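Local atomic coordinates of hypothetical protein yycE (Bacillus subtilis, PDB entry 1TWU), a protein that is of unknown function but, as a member of the vicinal oxygen chelate superfamily, is a putative glyoxalase or fosfomycin-resistance protein. Residues 11-17 / 57-63; 27-33 / 97-103; 91-95 / 129-133. All coordinates share one frame; numbering follows the deposited sequence.

Interaction 1 (11-17 / 57-63)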
loop_
_atom_site.group_PDB
_atom_site.type_symbol
_atom_site.label_atom_id
_atom_site.label_comp_id
_atom_site.label_asym_id
_atom_site.label_seq_id
_atom_site.Cartn_x
_atom_site.Cartn_y
_atom_site.Cartn_z
ATOM N N ALA A 11 8.925 13.308 0.580
ATOM C CA ALA A 11 8.060 14.337 0.031
ATOM C C ALA A 11 6.675 13.745 -0.245
ATOM O O ALA A 11 5.644 14.390 -0.032
ATOM C CB ALA A 11 8.659 14.882 -1.260
ATOM N N GLN A 12 6.659 12.494 -0.685
ATOM C CA GLN A 12 5.412 11.836 -1.039
ATOM C C GLN A 12 5.571 10.332 -0.899
ATOM O O GLN A 12 6.688 9.835 -0.782
ATOM C CB GLN A 12 5.098 12.161 -2.495
ATOM C CG GLN A 12 3.718 12.650 -2.766
ATOM C CD GLN A 12 3.579 13.165 -4.182
ATOM O OE1 GLN A 12 3.801 12.434 -5.154
ATOM N NE2 GLN A 12 3.214 14.435 -4.308
ATOM N N ILE A 13 4.453 9.616 -0.913
ATOM C CA ILE A 13 4.472 8.160 -0.830
ATOM C C ILE A 13 3.444 7.607 -1.807
ATOM O O ILE A 13 2.302 8.076 -1.866
ATOM C CB ILE A 13 4.160 7.644 0.593
ATOM C CG1 ILE A 13 5.247 8.109 1.557
ATOM C CG2 ILE A 13 4.116 6.113 0.602
ATOM C CD1 ILE A 13 5.053 7.613 2.961
ATOM N N ARG A 14 3.871 6.617 -2.582
ATOM C CA ARG A 14 3.022 5.993 -3.580
ATOM C C ARG A 14 2.984 4.473 -3.472
ATOM O O ARG A 14 4.014 3.825 -3.273
ATOM C CB ARG A 14 3.502 6.377 -4.987
ATOM C CG ARG A 14 2.800 5.617 -6.113
ATOM C CD ARG A 14 3.372 5.940 -7.481
ATOM N NE ARG A 14 3.071 7.311 -7.892
ATOM C CZ ARG A 14 3.469 7.866 -9.036
ATOM N NH1 ARG A 14 4.193 7.171 -9.902
ATOM N NH2 ARG A 14 3.142 9.121 -9.315
ATOM N N ILE A 15 1.779 3.920 -3.586
ATOM C CA ILE A 15 1.567 2.475 -3.590
ATOM C C ILE A 15 1.226 2.223 -5.052
ATOM O O ILE A 15 0.190 2.694 -5.533
ATOM C CB ILE A 15 0.356 2.057 -2.743
ATOM C CG1 ILE A 15 0.606 2.383 -1.273
ATOM C CG2 ILE A 15 0.102 0.569 -2.904
ATOM C CD1 ILE A 15 1.729 1.568 -0.652
ATOM N N ALA A 16 2.102 1.519 -5.765
ATOM C CA ALA A 16 1.880 1.234 -7.184
ATOM C C ALA A 16 1.595 -0.242 -7.401
ATOM O O ALA A 16 2.329 -1.100 -6.920
ATOM C CB ALA A 16 3.091 1.658 -7.999
ATOM N N ARG A 17 0.517 -0.521 -8.126
ATOM C CA ARG A 17 0.098 -1.886 -8.426
ATOM C C ARG A 17 -0.198 -2.046 -9.912
ATOM O O ARG A 17 -0.718 -1.135 -10.555
ATOM C CB ARG A 17 -1.160 -2.246 -7.627
ATOM C CG ARG A 17 -0.979 -2.212 -6.113
ATOM C CD ARG A 17 -2.322 -2.275 -5.388
ATOM N NE ARG A 17 -3.093 -3.464 -5.743
ATOM C CZ ARG A 17 -2.866 -4.682 -5.259
ATOM N NH1 ARG A 17 -1.886 -4.882 -4.382
ATOM N NH2 ARG A 17 -3.619 -5.704 -5.657
ATOM N N ALA A 57 -2.135 14.021 -2.791
ATOM C CA ALA A 57 -0.907 13.563 -3.422
ATOM C C ALA A 57 0.142 13.039 -2.443
ATOM O O ALA A 57 0.937 12.168 -2.803
ATOM C CB ALA A 57 -0.314 14.680 -4.264
ATOM N N ASP A 58 0.153 13.555 -1.214
ATOM C CA ASP A 58 1.130 13.113 -0.219
ATOM C C ASP A 58 1.173 11.596 -0.143
ATOM O O ASP A 58 2.242 10.997 -0.082
ATOM C CB ASP A 58 0.799 13.682 1.161
ATOM C CG ASP A 58 0.981 15.187 1.227
ATOM O OD1 ASP A 58 1.802 15.725 0.448
ATOM O OD2 ASP A 58 0.317 15.833 2.066
ATOM N N TYR A 59 -0.009 10.994 -0.127
ATOM C CA TYR A 59 -0.167 9.549 -0.090
ATOM C C TYR A 59 -1.175 9.238 -1.180
ATOM O O TYR A 59 -2.327 9.664 -1.101
ATOM C CB TYR A 59 -0.727 9.078 1.256
ATOM C CG TYR A 59 0.194 9.302 2.434
ATOM C CD1 TYR A 59 0.202 10.518 3.122
ATOM C CD2 TYR A 59 1.073 8.298 2.854
ATOM C CE1 TYR A 59 1.063 10.725 4.198
ATOM C CE2 TYR A 59 1.936 8.494 3.927
ATOM C CZ TYR A 59 1.928 9.708 4.594
ATOM O OH TYR A 59 2.798 9.906 5.650
ATOM N N HIS A 60 -0.744 8.516 -2.208
ATOM C CA HIS A 60 -1.652 8.172 -3.288
ATOM C C HIS A 60 -1.393 6.784 -3.852
ATOM O O HIS A 60 -0.394 6.131 -3.526
ATOM C CB HIS A 60 -1.576 9.210 -4.421
ATOM C CG HIS A 60 -0.241 9.282 -5.098
ATOM N ND1 HIS A 60 0.767 10.124 -4.676
ATOM C CD2 HIS A 60 0.259 8.599 -6.156
ATOM C CE1 HIS A 60 1.829 9.955 -5.444
ATOM N NE2 HIS A 60 1.548 9.036 -6.350
ATOM N N LEU A 61 -2.316 6.343 -4.699
ATOM C CA LEU A 61 -2.232 5.044 -5.345
ATOM C C LEU A 61 -1.930 5.268 -6.817
ATOM O O LEU A 61 -2.282 6.309 -7.373
ATOM C CB LEU A 61 -3.573 4.306 -5.248
ATOM C CG LEU A 61 -4.199 3.976 -3.893
ATOM C CD1 LEU A 61 -5.551 3.292 -4.100
ATOM C CD2 LEU A 61 -3.261 3.070 -3.112
ATOM N N GLU A 62 -1.258 4.304 -7.436
ATOM C CA GLU A 62 -0.998 4.357 -8.868
ATOM C C GLU A 62 -1.285 2.975 -9.441
ATOM O O GLU A 62 -0.920 1.958 -8.855
ATOM C CB GLU A 62 0.448 4.729 -9.202
ATOM C CG GLU A 62 0.696 4.615 -10.707
ATOM C CD GLU A 62 2.147 4.767 -11.117
ATOM O OE1 GLU A 62 3.038 4.335 -10.355
ATOM O OE2 GLU A 62 2.394 5.299 -12.222
ATOM N N PHE A 63 -1.964 2.936 -10.577
ATOM C CA PHE A 63 -2.265 1.669 -11.235
ATOM C C PHE A 63 -1.718 1.763 -12.650
ATOM O O PHE A 63 -1.941 2.759 -13.351
ATOM C CB PHE A 63 -3.774 1.407 -11.253
ATOM C CG PHE A 63 -4.335 1.036 -9.906
ATOM C CD1 PHE A 63 -4.303 -0.288 -9.465
ATOM C CD2 PHE A 63 -4.865 2.013 -9.065
ATOM C CE1 PHE A 63 -4.791 -0.633 -8.207
ATOM C CE2 PHE A 63 -5.358 1.680 -7.800
ATOM C CZ PHE A 63 -5.322 0.355 -7.369
#

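Interaction 2 (27-33 / 97-103)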
loop_
_atom_site.group_PDB
_atom_site.type_symbol
_atom_site.label_atom_id
_atom_site.label_comp_id
_atom_site.label_asym_id
_atom_site.label_seq_id
_atom_site.Cartn_x
_atom_site.Cartn_y
_atom_site.Cartn_z
ATOM N N ARG A 27 -13.145 2.595 -12.663
ATOM C CA ARG A 27 -14.545 2.598 -12.258
ATOM C C ARG A 27 -14.685 2.360 -10.754
ATOM O O ARG A 27 -15.474 3.024 -10.084
ATOM C CB ARG A 27 -15.334 1.529 -13.014
ATOM C CG ARG A 27 -16.778 1.409 -12.535
ATOM C CD ARG A 27 -17.579 0.487 -13.427
ATOM N NE ARG A 27 -19.007 0.464 -13.106
ATOM C CZ ARG A 27 -19.571 -0.336 -12.208
ATOM N NH1 ARG A 27 -18.838 -1.196 -11.516
ATOM N NH2 ARG A 27 -20.882 -0.292 -12.019
ATOM N N PHE A 28 -13.916 1.414 -10.226
ATOM C CA PHE A 28 -13.971 1.096 -8.803
ATOM C C PHE A 28 -13.456 2.240 -7.935
ATOM O O PHE A 28 -14.138 2.686 -7.003
ATOM C CB PHE A 28 -13.137 -0.156 -8.503
ATOM C CG PHE A 28 -13.099 -0.532 -7.037
ATOM C CD1 PHE A 28 -14.136 -1.263 -6.458
ATOM C CD2 PHE A 28 -12.033 -0.140 -6.229
ATOM C CE1 PHE A 28 -14.111 -1.599 -5.097
ATOM C CE2 PHE A 28 -11.999 -0.467 -4.873
ATOM C CZ PHE A 28 -13.041 -1.199 -4.306
ATOM N N TYR A 29 -12.249 2.711 -8.243
ATOM C CA TYR A 29 -11.614 3.772 -7.462
ATOM C C TYR A 29 -12.120 5.184 -7.674
ATOM O O TYR A 29 -12.248 5.948 -6.715
ATOM C CB TYR A 29 -10.095 3.728 -7.670
ATOM C CG TYR A 29 -9.485 2.535 -6.995
ATOM C CD1 TYR A 29 -9.253 2.533 -5.623
ATOM C CD2 TYR A 29 -9.235 1.359 -7.709
ATOM C CE1 TYR A 29 -8.790 1.379 -4.969
ATOM C CE2 TYR A 29 -8.774 0.198 -7.069
ATOM C CZ TYR A 29 -8.556 0.214 -5.701
ATOM O OH TYR A 29 -8.130 -0.927 -5.065
ATOM N N GLU A 30 -12.414 5.541 -8.914
ATOM C CA GLU A 30 -12.880 6.883 -9.172
ATOM C C GLU A 30 -14.394 6.982 -9.049
ATOM O O GLU A 30 -14.908 7.862 -8.361
ATOM C CB GLU A 30 -12.420 7.342 -10.550
ATOM C CG GLU A 30 -12.006 8.789 -10.565
ATOM C CD GLU A 30 -11.557 9.257 -11.930
ATOM O OE1 GLU A 30 -10.846 8.493 -12.626
ATOM O OE2 GLU A 30 -11.904 10.399 -12.299
ATOM N N GLU A 31 -15.108 6.076 -9.706
ATOM C CA GLU A 31 -16.562 6.087 -9.635
ATOM C C GLU A 31 -17.066 5.474 -8.335
ATOM O O GLU A 31 -18.059 5.928 -7.771
ATOM C CB GLU A 31 -17.174 5.310 -10.793
ATOM C CG GLU A 31 -16.865 5.852 -12.165
ATOM C CD GLU A 31 -17.774 5.241 -13.225
ATOM O OE1 GLU A 31 -17.342 5.139 -14.399
ATOM O OE2 GLU A 31 -18.928 4.871 -12.883
ATOM N N GLY A 32 -16.386 4.438 -7.865
ATOM C CA GLY A 32 -16.809 3.781 -6.648
ATOM C C GLY A 32 -16.420 4.506 -5.384
ATOM O O GLY A 32 -17.282 4.991 -4.651
ATOM N N LEU A 33 -15.119 4.572 -5.118
ATOM C CA LEU A 33 -14.621 5.239 -3.922
ATOM C C LEU A 33 -14.648 6.748 -4.031
ATOM O O LEU A 33 -14.641 7.446 -3.020
ATOM C CB LEU A 33 -13.190 4.808 -3.623
ATOM C CG LEU A 33 -13.040 3.407 -3.050
ATOM C CD1 LEU A 33 -11.571 3.138 -2.735
ATOM C CD2 LEU A 33 -13.895 3.296 -1.794
ATOM N N LYS A 97 -22.822 1.429 -1.786
ATOM C CA LYS A 97 -22.692 1.951 -3.138
ATOM C C LYS A 97 -21.848 1.000 -3.996
ATOM O O LYS A 97 -22.166 0.743 -5.155
ATOM C CB LYS A 97 -22.036 3.336 -3.093
ATOM C CG LYS A 97 -21.755 3.939 -4.463
ATOM C CD LYS A 97 -21.024 5.266 -4.349
ATOM C CE LYS A 97 -20.677 5.818 -5.721
ATOM N NZ LYS A 97 -19.944 7.115 -5.647
ATOM N N LEU A 98 -20.771 0.478 -3.413
ATOM C CA LEU A 98 -19.878 -0.436 -4.121
ATOM C C LEU A 98 -20.556 -1.762 -4.465
ATOM O O LEU A 98 -20.358 -2.302 -5.552
ATOM C CB LEU A 98 -18.611 -0.688 -3.288
ATOM C CG LEU A 98 -17.701 0.532 -3.064
ATOM C CD1 LEU A 98 -16.554 0.139 -2.155
ATOM C CD2 LEU A 98 -17.182 1.068 -4.393
ATOM N N LYS A 99 -21.354 -2.288 -3.539
ATOM C CA LYS A 99 -22.055 -3.546 -3.781
ATOM C C LYS A 99 -23.136 -3.351 -4.847
ATOM O O LYS A 99 -23.377 -4.236 -5.672
ATOM C CB LYS A 99 -22.681 -4.071 -2.480
ATOM C CG LYS A 99 -21.665 -4.342 -1.376
ATOM C CD LYS A 99 -22.306 -4.935 -0.142
ATOM C CE LYS A 99 -22.776 -6.349 -0.396
ATOM N NZ LYS A 99 -23.267 -7.007 0.852
ATOM N N HIS A 100 -23.780 -2.187 -4.837
ATOM C CA HIS A 100 -24.816 -1.896 -5.817
ATOM C C HIS A 100 -24.205 -1.636 -7.188
ATOM O O HIS A 100 -24.890 -1.735 -8.214
ATOM C CB HIS A 100 -25.661 -0.709 -5.357
ATOM C CG HIS A 100 -26.520 -1.020 -4.170
ATOM N ND1 HIS A 100 -27.496 -0.165 -3.704
ATOM C CD2 HIS A 100 -26.552 -2.103 -3.353
ATOM C CE1 HIS A 100 -28.092 -0.706 -2.656
ATOM N NE2 HIS A 100 -27.537 -1.883 -2.422
ATOM N N MET A 101 -22.913 -1.310 -7.203
ATOM C CA MET A 101 -22.198 -1.088 -8.454
ATOM C C MET A 101 -21.750 -2.448 -8.996
ATOM O O MET A 101 -21.313 -2.553 -10.138
ATOM C CB MET A 101 -20.985 -0.168 -8.244
ATOM C CG MET A 101 -21.345 1.314 -8.139
ATOM S SD MET A 101 -19.928 2.349 -7.826
ATOM C CE MET A 101 -19.295 2.470 -9.427
ATOM N N GLY A 102 -21.865 -3.487 -8.169
ATOM C CA GLY A 102 -21.495 -4.824 -8.607
ATOM C C GLY A 102 -20.323 -5.501 -7.913
ATOM O O GLY A 102 -20.019 -6.657 -8.212
ATOM N N TYR A 103 -19.669 -4.807 -6.987
ATOM C CA TYR A 103 -18.524 -5.375 -6.287
ATOM C C TYR A 103 -18.930 -6.272 -5.122
ATOM O O TYR A 103 -19.847 -5.958 -4.375
ATOM C CB TYR A 103 -17.599 -4.241 -5.839
ATOM C CG TYR A 103 -17.155 -3.400 -7.020
ATOM C CD1 TYR A 103 -16.303 -3.934 -7.992
ATOM C CD2 TYR A 103 -17.658 -2.109 -7.217
ATOM C CE1 TYR A 103 -15.967 -3.213 -9.135
ATOM C CE2 TYR A 103 -17.330 -1.375 -8.359
ATOM C CZ TYR A 103 -16.486 -1.938 -9.317
ATOM O OH TYR A 103 -16.182 -1.251 -10.472
#

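Interaction 3 (91-95 / 129-133)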
loop_
_atom_site.group_PDB
_atom_site.type_symbol
_atom_site.label_atom_id
_atom_site.label_comp_id
_atom_site.label_asym_id
_atom_site.label_seq_id
_atom_site.Cartn_x
_atom_site.Cartn_y
_atom_site.Cartn_z
ATOM N N LEU A 91 -19.693 4.655 6.539
ATOM C CA LEU A 91 -19.174 3.334 6.221
ATOM C C LEU A 91 -20.262 2.561 5.468
ATOM O O LEU A 91 -20.033 2.067 4.366
ATOM C CB LEU A 91 -18.772 2.606 7.510
ATOM C CG LEU A 91 -17.903 1.348 7.408
ATOM C CD1 LEU A 91 -17.258 1.079 8.756
ATOM C CD2 LEU A 91 -18.726 0.155 6.956
ATOM N N ALA A 92 -21.454 2.483 6.053
ATOM C CA ALA A 92 -22.568 1.772 5.431
ATOM C C ALA A 92 -22.875 2.299 4.030
ATOM O O ALA A 92 -23.157 1.523 3.112
ATOM C CB ALA A 92 -23.813 1.880 6.304
ATOM N N ALA A 93 -22.816 3.617 3.871
ATOM C CA ALA A 93 -23.101 4.254 2.592
ATOM C C ALA A 93 -22.117 3.892 1.488
ATOM O O ALA A 93 -22.523 3.559 0.377
ATOM C CB ALA A 93 -23.133 5.761 2.761
ATOM N N ILE A 94 -20.824 3.960 1.785
ATOM C CA ILE A 94 -19.831 3.651 0.768
ATOM C C ILE A 94 -19.840 2.173 0.377
ATOM O O ILE A 94 -19.849 1.841 -0.814
ATOM C CB ILE A 94 -18.397 4.089 1.207
ATOM C CG1 ILE A 94 -17.418 3.866 0.050
ATOM C CG2 ILE A 94 -17.939 3.308 2.432
ATOM C CD1 ILE A 94 -17.840 4.537 -1.251
ATOM N N THR A 95 -19.858 1.286 1.367
ATOM C CA THR A 95 -19.863 -0.144 1.080
ATOM C C THR A 95 -21.127 -0.548 0.316
ATOM O O THR A 95 -21.100 -1.467 -0.504
ATOM C CB THR A 95 -19.767 -0.980 2.377
ATOM O OG1 THR A 95 -20.843 -0.630 3.251
ATOM C CG2 THR A 95 -18.435 -0.734 3.078
ATOM N N VAL A 129 -10.855 -2.983 2.955
ATOM C CA VAL A 129 -11.579 -3.072 4.212
ATOM C C VAL A 129 -11.998 -1.720 4.771
ATOM O O VAL A 129 -11.251 -0.742 4.730
ATOM C CB VAL A 129 -10.730 -3.819 5.276
ATOM C CG1 VAL A 129 -11.564 -4.104 6.528
ATOM C CG2 VAL A 129 -10.192 -5.107 4.683
ATOM N N PHE A 130 -13.218 -1.678 5.282
ATOM C CA PHE A 130 -13.763 -0.480 5.902
ATOM C C PHE A 130 -14.049 -0.886 7.351
ATOM O O PHE A 130 -14.996 -1.627 7.630
ATOM C CB PHE A 130 -15.032 -0.059 5.161
ATOM C CG PHE A 130 -14.790 0.271 3.716
ATOM C CD1 PHE A 130 -14.450 1.567 3.330
ATOM C CD2 PHE A 130 -14.837 -0.726 2.747
ATOM C CE1 PHE A 130 -14.158 1.867 1.995
ATOM C CE2 PHE A 130 -14.548 -0.441 1.414
ATOM C CZ PHE A 130 -14.205 0.859 1.037
ATOM N N MET A 131 -13.195 -0.426 8.262
ATOM C CA MET A 131 -13.322 -0.755 9.677
ATOM C C MET A 131 -13.938 0.395 10.473
ATOM O O MET A 131 -13.497 1.549 10.384
ATOM C CB MET A 131 -11.945 -1.132 10.245
ATOM C CG MET A 131 -11.932 -1.587 11.709
ATOM S SD MET A 131 -13.008 -2.990 12.114
ATOM C CE MET A 131 -12.371 -4.235 11.054
ATOM N N ASN A 132 -14.969 0.070 11.246
ATOM C CA ASN A 132 -15.659 1.067 12.050
ATOM C C ASN A 132 -14.882 1.391 13.313
ATOM O O ASN A 132 -15.269 0.985 14.404
ATOM C CB ASN A 132 -17.052 0.569 12.438
ATOM C CG ASN A 132 -17.930 1.674 12.993
ATOM O OD1 ASN A 132 -18.902 1.413 13.701
ATOM N ND2 ASN A 132 -17.601 2.918 12.659
ATOM N N SER A 133 -13.778 2.108 13.167
ATOM C CA SER A 133 -12.983 2.490 14.324
ATOM C C SER A 133 -12.093 3.662 13.959
ATOM O O SER A 133 -12.215 4.224 12.875
ATOM C CB SER A 133 -12.141 1.311 14.833
ATOM O OG SER A 133 -11.075 0.999 13.959
#

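Interaction 1 (11-17 / 57-63)
R14 and H60 meet through their nitrogens. R14 NE gives its N-H to H60 NE2 at 2.8 Å, almost straight at 172°. The imidazole nitrogen lies in the guanidinium plane, while NE sits a little out of the ring plane. The two flat groups are turned about 71° apart, so they join at their edges and do not stack. H60 reaches this place because its CG sits between the backbone N and the carbonyl carbon (chi1 64°), which tips the ring back over the strand 12-17. One ring face then covers I13 O and R14 CA. Q12 OE1 approaches the ring edge at H60 CE1, 3.2 Å away, with its amide nearly perpendicular to the ring; Q12 NE2 bonds to I136 O of the second subunit.

E62 CG lies over one face of the R14 guanidinium, and E62 OE1 forms a salt bridge to R14 NH1 at 3.1 Å, weak as a hydrogen bond. The other sheet face is mainly apolar. I13 CD1 touches Y59 CE2 at 3.4 Å, and L61 CD2 rests on I15 CB at 3.8 Å. R17 lies alongside F63 and makes a cation-pi pair with W126.

The parallel strands are bonded from I13 N to R17 N, as between I15 N and H60 O at 3.1 Å. An antiparallel strand of the second subunit pairs with residues 12-16, extending the sheet. R14 is held by one straight bond to an imidazole nitrogen and a weaker salt bridge to a carboxylate, which probably limits the movement of its guanidinium on the sheet face opposite helix 22-32.

Interaction 2 (27-33 / 97-103)
R27 grips the backbone carbonyl of M101 end-on with two nitrogens. R27 NH2 lies 3.0 Å from M101 O, in the carbonyl plane and on a lone pair. R27 NH1 reaches M101 O at 3.1 Å from above that plane. R27 NH1 also bonds to Y103 OH at 2.9 Å. The R27 chain is extended from CG to NE, which carries the guanidinium across to the other helix end. M101 CE lies over the centre of one face of the R27 guanidinium.

Next to this polar corner, F28 and Y103 form a T-shaped pair. The edge of F28 at CD1 points at the centre of the Y103 face; the ring centroids are 4.8 Å apart and the planes stand at 87°. L98 CD2 comes down on G32 CA at 3.5 Å, where the glycine lets the helices draw near. M101 SD lies beside the same CA. K97 is stretched out fully and sets its NZ 3.1 Å from E31 O, in the last turn of helix 22-32. The partial negative charge expected there would suit its ammonium group.

The second shell holds these groups in place. After helix 88-100 the chain turns in a Schellman motif at G102, whose phi is positive. Y103 N bonds back to L98 O and G102 N to K99 O, which sets the M101 carbonyl and the Y103 ring toward R27. F28 packs on I128, Y103 on I120, and both L33 and L98 on F130. The contact packs helix 22-32 against helix 88-100, one beside each four-stranded mixed sheet, an arrangement consistent with the paired beta-alpha-beta-beta-beta modules of the vicinal oxygen chelate fold.

Interaction 3 (91-95 / 129-133)
The carbonyl oxygen of L91, a leucine that packs on F130, accepts the backbone N-H of T95 at 3.1 Å. T95 OG1 also turns back to the helix backbone, close to L91 O and A92 O. The contact joins helix 88-100 to strand 127-131 of the C-terminal beta-alpha-beta-beta-beta module, with helix and strand running nearly antiparallel, 166° between their directions.

With OG1 between the backbone N and the carbonyl carbon (chi1 57°), the methyl CG2 of T95 is left to meet F130. T95 CG2 touches F130 CD2 at 3.6 Å. I94 CG2 comes to F130 CD1 at 4.0 Å, its side chain crossing F130 at about a right angle. Both methyls approach the ring obliquely. L91 CG covers the root of the same side chain, 3.9 Å from F130 CB. V118 packs on L91 and T95, L33 packs on I94, and F8 of the second subunit also reaches F130.

Beyond the strand the chain makes an inverse gamma turn centred on N132. N132 ND2 bonds to V85 O, and N132 CB sits 3.7 Å from L91 CD1. L91 CD1 also lies 3.5 Å from N132 N.

How the interactions relate
Interactions 1 and 3 are buried and interaction 2 is partly buried. Interaction 1 is strand on strand in the N-terminal sheet and joins backbone bonds to a buried charged cluster. Interaction 3 is helix on strand in the C-terminal half, and its contacts are apolar. Interaction 2 links the helices of the two halves with an arginine, a lysine and an aromatic pair. It shares helix 88-100 with interaction 3, and the two touch where G32 O packs on I94 CD1. It meets interaction 1 where Y29 packs on F63 and L61. Interactions 1 and 3 do not touch, their nearest atoms being about 10 Å apart, but both reach the second subunit.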